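Local coordinates for probable chemoreceptor (Methyl-accepting chemotaxis) transmembrane protein (Rhizobium meliloti, PDB 6D8V) that senses quaternary ammonium compounds as the ligand-binding domain of a transmembrane chemotaxis receptor, at residues E4-F8 and P231-E235; I22-G27 and F252-D256; E217-V222 and I234-T238. One frame throughout, in Å; residues are numbered along the deposited sequence.

Contact 1: residues E4-F8 and P231-E235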
# COMPACT_ATOMS: atom_id res chain seq x y z
N GLU A 4 19.58 -8.87 -26.64
CA GLU A 4 19.14 -7.95 -25.59
C GLU A 4 17.78 -7.34 -25.91
O GLU A 4 16.98 -7.11 -24.99
CB GLU A 4 20.18 -6.86 -25.38
CG GLU A 4 21.49 -7.38 -24.80
CD GLU A 4 21.36 -7.80 -23.34
OE1 GLU A 4 21.16 -6.91 -22.49
OE2 GLU A 4 21.46 -9.02 -23.06
N THR A 5 17.49 -7.08 -27.18
CA THR A 5 16.18 -6.54 -27.53
C THR A 5 15.08 -7.54 -27.20
O THR A 5 14.05 -7.18 -26.61
CB THR A 5 16.14 -6.15 -29.00
OG1 THR A 5 15.29 -5.02 -29.17
N LEU A 6 15.28 -8.82 -27.56
CA LEU A 6 14.30 -9.85 -27.25
C LEU A 6 14.11 -10.02 -25.75
O LEU A 6 12.98 -10.23 -25.28
CB LEU A 6 14.72 -11.17 -27.89
CG LEU A 6 14.02 -12.44 -27.41
CD1 LEU A 6 12.53 -12.20 -27.28
CD2 LEU A 6 14.28 -13.58 -28.38
N VAL A 7 15.19 -9.94 -24.98
CA VAL A 7 15.05 -9.98 -23.52
C VAL A 7 14.23 -8.80 -23.05
O VAL A 7 13.32 -8.94 -22.22
CB VAL A 7 16.43 -10.03 -22.85
CG1 VAL A 7 16.29 -9.99 -21.34
CG2 VAL A 7 17.19 -11.28 -23.27
N PHE A 8 14.52 -7.61 -23.58
CA PHE A 8 13.76 -6.41 -23.21
C PHE A 8 12.28 -6.57 -23.55
O PHE A 8 11.41 -6.25 -22.72
CB PHE A 8 14.36 -5.19 -23.92
CG PHE A 8 13.89 -3.88 -23.37
CD1 PHE A 8 13.21 -3.80 -22.17
CD2 PHE A 8 14.14 -2.70 -24.07
CE1 PHE A 8 12.77 -2.58 -21.68
CE2 PHE A 8 13.71 -1.48 -23.58
CZ PHE A 8 13.02 -1.42 -22.39
N PRO A 231 9.80 2.45 -19.87
CA PRO A 231 10.66 1.37 -19.37
C PRO A 231 12.13 1.65 -19.63
O PRO A 231 12.50 2.31 -20.59
CB PRO A 231 10.17 0.15 -20.16
CG PRO A 231 8.75 0.50 -20.51
CD PRO A 231 8.79 1.96 -20.81
N ARG A 232 12.96 1.13 -18.73
CA ARG A 232 14.40 1.10 -18.92
C ARG A 232 14.91 -0.32 -18.70
O ARG A 232 14.20 -1.17 -18.14
CB ARG A 232 15.11 2.09 -17.98
CG ARG A 232 14.77 3.55 -18.24
CD ARG A 232 15.22 4.00 -19.63
NE ARG A 232 14.22 4.85 -20.28
CZ ARG A 232 13.97 6.11 -19.93
NH1 ARG A 232 13.05 6.80 -20.57
NH2 ARG A 232 14.65 6.67 -18.93
N MET A 233 16.13 -0.58 -19.17
CA MET A 233 16.79 -1.86 -18.97
C MET A 233 18.20 -1.62 -18.47
O MET A 233 18.99 -0.94 -19.13
CB MET A 233 16.81 -2.70 -20.24
CG MET A 233 17.11 -4.18 -20.01
SD MET A 233 17.58 -4.99 -21.55
CE MET A 233 17.15 -6.70 -21.22
N ILE A 234 18.51 -2.18 -17.31
CA ILE A 234 19.86 -2.18 -16.76
C ILE A 234 20.56 -3.43 -17.28
O ILE A 234 20.10 -4.55 -17.04
CB ILE A 234 19.82 -2.15 -15.23
CG1 ILE A 234 18.78 -1.11 -14.79
CG2 ILE A 234 21.18 -1.80 -14.66
CD1 ILE A 234 18.54 -1.05 -13.31
N GLU A 235 21.66 -3.24 -18.01
CA GLU A 235 22.31 -4.35 -18.69
C GLU A 235 23.47 -4.89 -17.87
O GLU A 235 24.26 -4.13 -17.31
CB GLU A 235 22.82 -3.92 -20.07
CG GLU A 235 21.73 -3.61 -21.08
CD GLU A 235 22.28 -3.29 -22.46
OE1 GLU A 235 23.43 -2.80 -22.55
OE2 GLU A 235 21.56 -3.53 -23.45
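Glu4, Val7 and Phe8, on the first turns of the long helix 2-45, meet strand 232-239, outermost of its sheet within the chain, and Pro231 just before it, a helix-on-sheet contact consistent with the Cache family. The axes of the two short segments pass 10.3 Å apart at 130°. Glu4 comes first, its chain bent at chi2 (-71°), which carries OE1 to 3.5 Å from Glu235 OE2. The two carboxylates are turned steeply against each other, like charges with Asp246 close by as well. Such crowding of acids may raise their proton affinity, and Arg269 offers Glu4 only a long, weak ion pair. One turn on, Val7 presents CG1 to the Met233 methyl, CE, at 3.4 Å, the two side chains crossing at about a right angle. Met233 reaches this far because its chain is extended beyond CG. Phe8 takes the largest share on the helix side. Its ring swings towards the strand, and Met233 CB lies over the face, 4.3 Å from the ring centroid, a CH-pi contact, while SD makes an oblique Met-aromatic contact. A serine in place of Phe8 would probably strip Met233 of its aromatic partner and open a gap beside Pro231. At the ring edge, near its plane, Phe8 CZ stands 3.9 Å from Pro231 CB.

Contact 2: residues I22-G27 and F252-D256; sequences IAGSVG and FSLPD
Ile22 and Ala23 lie against the Phe252 ring, the aromatic part of a contact that contains no hydrogen bond between its two segments. The ring offers its edge to Ile22, whose CG2 branch lies near the ring plane at 4.0 Å from Phe252 CZ, while the CG1 branch, anti to the carbonyl carbon, leads away. Phe252 holds its ring between the backbone N and the carbonyl carbon (chi1 66°), and that torsion raises the ring from the strand to the helix. Ala23 CB comes to 4.1 Å from Phe252 CD2. Trp261 and Val263 of strand 259-268 also touch the ring within the sheet.

The purely aliphatic contacts lie further along the helix. Ala23 CB also meets Pro255 CD, at 4.1 Å. Val26 divides its two methyls: CG2 meets Leu254 CD2, and CG1 approaches Pro255 CD, each at 4.3 Å. Ile154 of strand 149-160 packs on the same valine.

Backbone atoms make up the third group. Ala23 O accepts the helical bond from Gly27 N at 2.8 Å and also faces the ring of Pro255, a residue that has no N-H to offer it. The same ring lies along Gly27, which has no side chain, with Pro255 CG 3.8 Å from Gly27 CA.

Helix and strand segments run almost parallel, 12° apart, with 8.4 Å between their axes. Ala23 and Gly27 let the backbone of the helix come close to residues 253-256, while Ile22 and Val26 pack beside them; Val26 and Asp256 also reach strand 149-160 of the other sheet. A long N-terminal helix shared by two successive sheets in this way is consistent with a double-module Cache sensor.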
# COMPACT_ATOMS: atom_id res chain seq x y z
N ILE A 22 -1.31 -5.96 -10.36
CA ILE A 22 -1.12 -5.11 -9.19
C ILE A 22 -2.04 -3.90 -9.26
O ILE A 22 -2.74 -3.56 -8.30
CB ILE A 22 0.36 -4.70 -9.05
CG1 ILE A 22 1.24 -5.94 -8.86
CG2 ILE A 22 0.55 -3.79 -7.86
CD1 ILE A 22 0.83 -6.77 -7.68
N ALA A 23 -2.05 -3.22 -10.41
CA ALA A 23 -2.87 -2.02 -10.54
C ALA A 23 -4.35 -2.33 -10.33
O ALA A 23 -5.08 -1.54 -9.72
CB ALA A 23 -2.63 -1.37 -11.90
N GLY A 24 -4.81 -3.48 -10.83
CA GLY A 24 -6.19 -3.86 -10.59
C GLY A 24 -6.48 -4.09 -9.12
O GLY A 24 -7.40 -3.50 -8.55
N SER A 25 -5.69 -4.96 -8.49
CA SER A 25 -5.83 -5.18 -7.05
C SER A 25 -5.83 -3.86 -6.29
O SER A 25 -6.70 -3.62 -5.44
CB SER A 25 -4.72 -6.11 -6.56
OG SER A 25 -4.67 -7.29 -7.33
N VAL A 26 -4.87 -2.97 -6.59
CA VAL A 26 -4.80 -1.67 -5.90
C VAL A 26 -6.08 -0.87 -6.14
O VAL A 26 -6.71 -0.39 -5.19
CB VAL A 26 -3.57 -0.87 -6.35
CG1 VAL A 26 -3.71 0.57 -5.88
CG2 VAL A 26 -2.29 -1.47 -5.77
N GLY A 27 -6.45 -0.69 -7.41
CA GLY A 27 -7.63 0.09 -7.73
C GLY A 27 -8.88 -0.43 -7.04
O GLY A 27 -9.73 0.35 -6.59
N PHE A 252 4.37 1.87 -13.89
CA PHE A 252 2.96 1.75 -14.21
C PHE A 252 2.15 2.53 -13.19
O PHE A 252 2.42 2.46 -11.99
CB PHE A 252 2.52 0.28 -14.24
CG PHE A 252 2.59 -0.41 -12.91
CD1 PHE A 252 3.80 -0.86 -12.41
CD2 PHE A 252 1.44 -0.61 -12.16
CE1 PHE A 252 3.87 -1.48 -11.19
CE2 PHE A 252 1.51 -1.24 -10.93
CZ PHE A 252 2.73 -1.68 -10.45
N SER A 253 1.16 3.28 -13.67
CA SER A 253 0.34 4.13 -12.82
C SER A 253 -0.67 3.32 -12.01
O SER A 253 -1.29 2.38 -12.51
CB SER A 253 -0.42 5.17 -13.65
OG SER A 253 0.42 6.25 -13.99
N LEU A 254 -0.90 3.72 -10.80
CA LEU A 254 -1.77 2.99 -9.98
C LEU A 254 -2.99 3.76 -10.08
O LEU A 254 -2.90 4.92 -10.20
CB LEU A 254 -1.32 3.06 -8.57
CG LEU A 254 -0.05 2.38 -8.19
CD1 LEU A 254 0.03 2.50 -6.73
CD2 LEU A 254 -0.13 0.96 -8.56
N PRO A 255 -4.19 3.04 -10.05
CA PRO A 255 -5.33 3.79 -10.48
C PRO A 255 -5.82 5.00 -9.82
O PRO A 255 -5.95 5.93 -10.59
CB PRO A 255 -6.41 2.84 -10.18
CG PRO A 255 -5.91 1.67 -10.77
CD PRO A 255 -4.74 1.61 -9.93
N ASP A 256 -6.06 5.07 -8.53
CA ASP A 256 -6.79 6.23 -8.05
C ASP A 256 -6.08 7.09 -7.10
O ASP A 256 -6.57 8.08 -6.74
CB ASP A 256 -8.07 5.80 -7.43
CG ASP A 256 -9.00 5.18 -8.40
OD1 ASP A 256 -9.13 5.73 -9.47
OD2 ASP A 256 -9.62 4.16 -8.10

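Contact 3: residues E217-V222 and I234-T238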
# COMPACT_ATOMS: atom_id res chain seq x y z
N GLU A 217 22.99 -1.59 -8.87
CA GLU A 217 23.42 -1.24 -10.21
C GLU A 217 22.26 -0.66 -11.01
O GLU A 217 21.10 -1.01 -10.80
CB GLU A 217 24.01 -2.46 -10.91
CG GLU A 217 25.21 -3.03 -10.18
CD GLU A 217 26.04 -3.97 -11.03
OE1 GLU A 217 26.06 -5.18 -10.73
OE2 GLU A 217 26.66 -3.49 -12.01
N GLY A 218 22.58 0.27 -11.90
CA GLY A 218 21.57 0.88 -12.74
C GLY A 218 20.66 1.85 -12.03
O GLY A 218 19.53 2.08 -12.48
N VAL A 219 21.12 2.45 -10.93
CA VAL A 219 20.27 3.31 -10.11
C VAL A 219 19.74 4.49 -10.92
O VAL A 219 18.55 4.84 -10.84
CB VAL A 219 21.04 3.77 -8.86
CG1 VAL A 219 22.23 4.66 -9.25
CG2 VAL A 219 20.12 4.46 -7.86
N GLU A 220 20.59 5.13 -11.72
CA GLU A 220 20.15 6.32 -12.44
C GLU A 220 19.03 5.99 -13.42
O GLU A 220 18.10 6.78 -13.59
CB GLU A 220 21.33 6.97 -13.17
CG GLU A 220 22.03 8.07 -12.38
CD GLU A 220 21.25 9.38 -12.38
OE1 GLU A 220 20.31 9.51 -13.19
OE2 GLU A 220 21.59 10.26 -11.57
N SER A 221 19.10 4.83 -14.07
CA SER A 221 18.02 4.45 -14.98
C SER A 221 16.70 4.30 -14.23
O SER A 221 15.65 4.68 -14.75
CB SER A 221 18.39 3.17 -15.73
OG SER A 221 19.41 3.43 -16.69
N VAL A 222 16.74 3.76 -13.01
CA VAL A 222 15.53 3.72 -12.18
C VAL A 222 14.97 5.12 -11.99
O VAL A 222 13.77 5.36 -12.17
CB VAL A 222 15.84 3.05 -10.83
CG1 VAL A 222 14.65 3.17 -9.90
CG2 VAL A 222 16.19 1.59 -11.05
N ILE A 234 18.51 -2.18 -17.31
CA ILE A 234 19.86 -2.18 -16.76
C ILE A 234 20.56 -3.43 -17.28
O ILE A 234 20.10 -4.55 -17.04
CB ILE A 234 19.82 -2.15 -15.23
CG1 ILE A 234 18.78 -1.11 -14.79
CG2 ILE A 234 21.18 -1.80 -14.66
CD1 ILE A 234 18.54 -1.05 -13.31
N GLU A 235 21.66 -3.24 -18.01
CA GLU A 235 22.31 -4.35 -18.69
C GLU A 235 23.47 -4.89 -17.87
O GLU A 235 24.26 -4.13 -17.31
CB GLU A 235 22.82 -3.92 -20.07
CG GLU A 235 21.73 -3.61 -21.08
CD GLU A 235 22.28 -3.29 -22.46
OE1 GLU A 235 23.43 -2.80 -22.55
OE2 GLU A 235 21.56 -3.53 -23.45
N ASN A 236 23.51 -6.19 -17.78
CA ASN A 236 24.59 -6.84 -17.11
C ASN A 236 24.92 -6.43 -15.72
O ASN A 236 25.83 -5.67 -15.53
CB ASN A 236 25.84 -6.90 -17.93
CG ASN A 236 26.49 -8.23 -17.83
OD1 ASN A 236 26.26 -8.95 -16.89
ND2 ASN A 236 27.25 -8.57 -18.81
N LEU A 237 24.11 -6.86 -14.77
CA LEU A 237 24.47 -6.64 -13.39
C LEU A 237 24.53 -7.96 -12.72
O LEU A 237 23.93 -8.91 -13.21
CB LEU A 237 23.52 -5.73 -12.67
CG LEU A 237 22.08 -5.62 -13.08
CD1 LEU A 237 21.32 -6.38 -12.07
CD2 LEU A 237 21.73 -4.19 -12.93
N THR A 238 25.33 -8.04 -11.65
CA THR A 238 25.72 -9.31 -11.04
C THR A 238 25.46 -9.44 -9.58
O THR A 238 25.89 -8.62 -8.81
CB THR A 238 27.20 -9.47 -11.19
OG1 THR A 238 27.77 -8.16 -11.25
CG2 THR A 238 27.49 -10.16 -12.46
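Glu217 reaches over Leu237 to Thr238 and puts its carboxylate oxygen OE1 to use twice. The backbone Thr238 N donates to Glu217 OE1 at 3.1 Å in a nearly straight bond (166°), arriving on the syn side but 30° out of the carboxylate plane. The hydroxyl Thr238 OG1 adds a weak bond to the same OE1 at 3.5 Å. A chain extended beyond CG carries OE1 to Thr238. The side chains of Glu217 and Leu237 run past each other in opposite directions, with Glu217 CB 3.5 Å from Leu237 CD2. The carbonyl Glu217 O is satisfied elsewhere, by the hydroxyl of Tyr214.

Gly218 is the N-cap of helix 219-228. Its carbonyl Gly218 O accepts from Val222 N, weakly, at 3.3 Å, while the positive phi of 73° at this residue suits the lack of a side chain. Ile234 occupies the side where a CB would point, with Ile234 CG2 3.3 Å from Gly218 CA. The helix start thus sits on the edge strand of the four-stranded antiparallel sheet, order 1-4-3-2, in which 232-239 is outermost within the chain; this sheet and the helix probably belong to the second, membrane-proximal module of a double Cache domain. Further along the helix, Val222 CG2 approaches Ile234 CD1 at 4.2 Å, the two side chains crossing at an oblique angle.

On the strand side, backbone bonds pair Ile234 with Arg247 and Leu237 with Phe245 of strand 243-254. Between these pairs the chain turns a corner at Asn236, whose backbone N donates to Asp246 OD1, a carboxylate oxygen of that neighbouring strand.

Overall arrangement
From the N terminus, helix 2-45 supplies the first partner of contact 1 and, further along, of contact 2. Contact 1 closes its loop when the chain returns at 231-235, and contact 2 when it reaches 252-256, so their segments alternate and the two loops cross. Contact 3 is short-range: it joins 217-222 to 234-238, nests inside the loop of contact 2 and ends on the same strand as contact 1, sharing Ile234 and Glu235. Those two contacts touch through Arg232 and Ser221. Together the three tie the long helix and helix 219-228 to neighbouring strands 232-239 and 243-254 of one sheet, with contact 2 about 24 Å from contact 1, between centres.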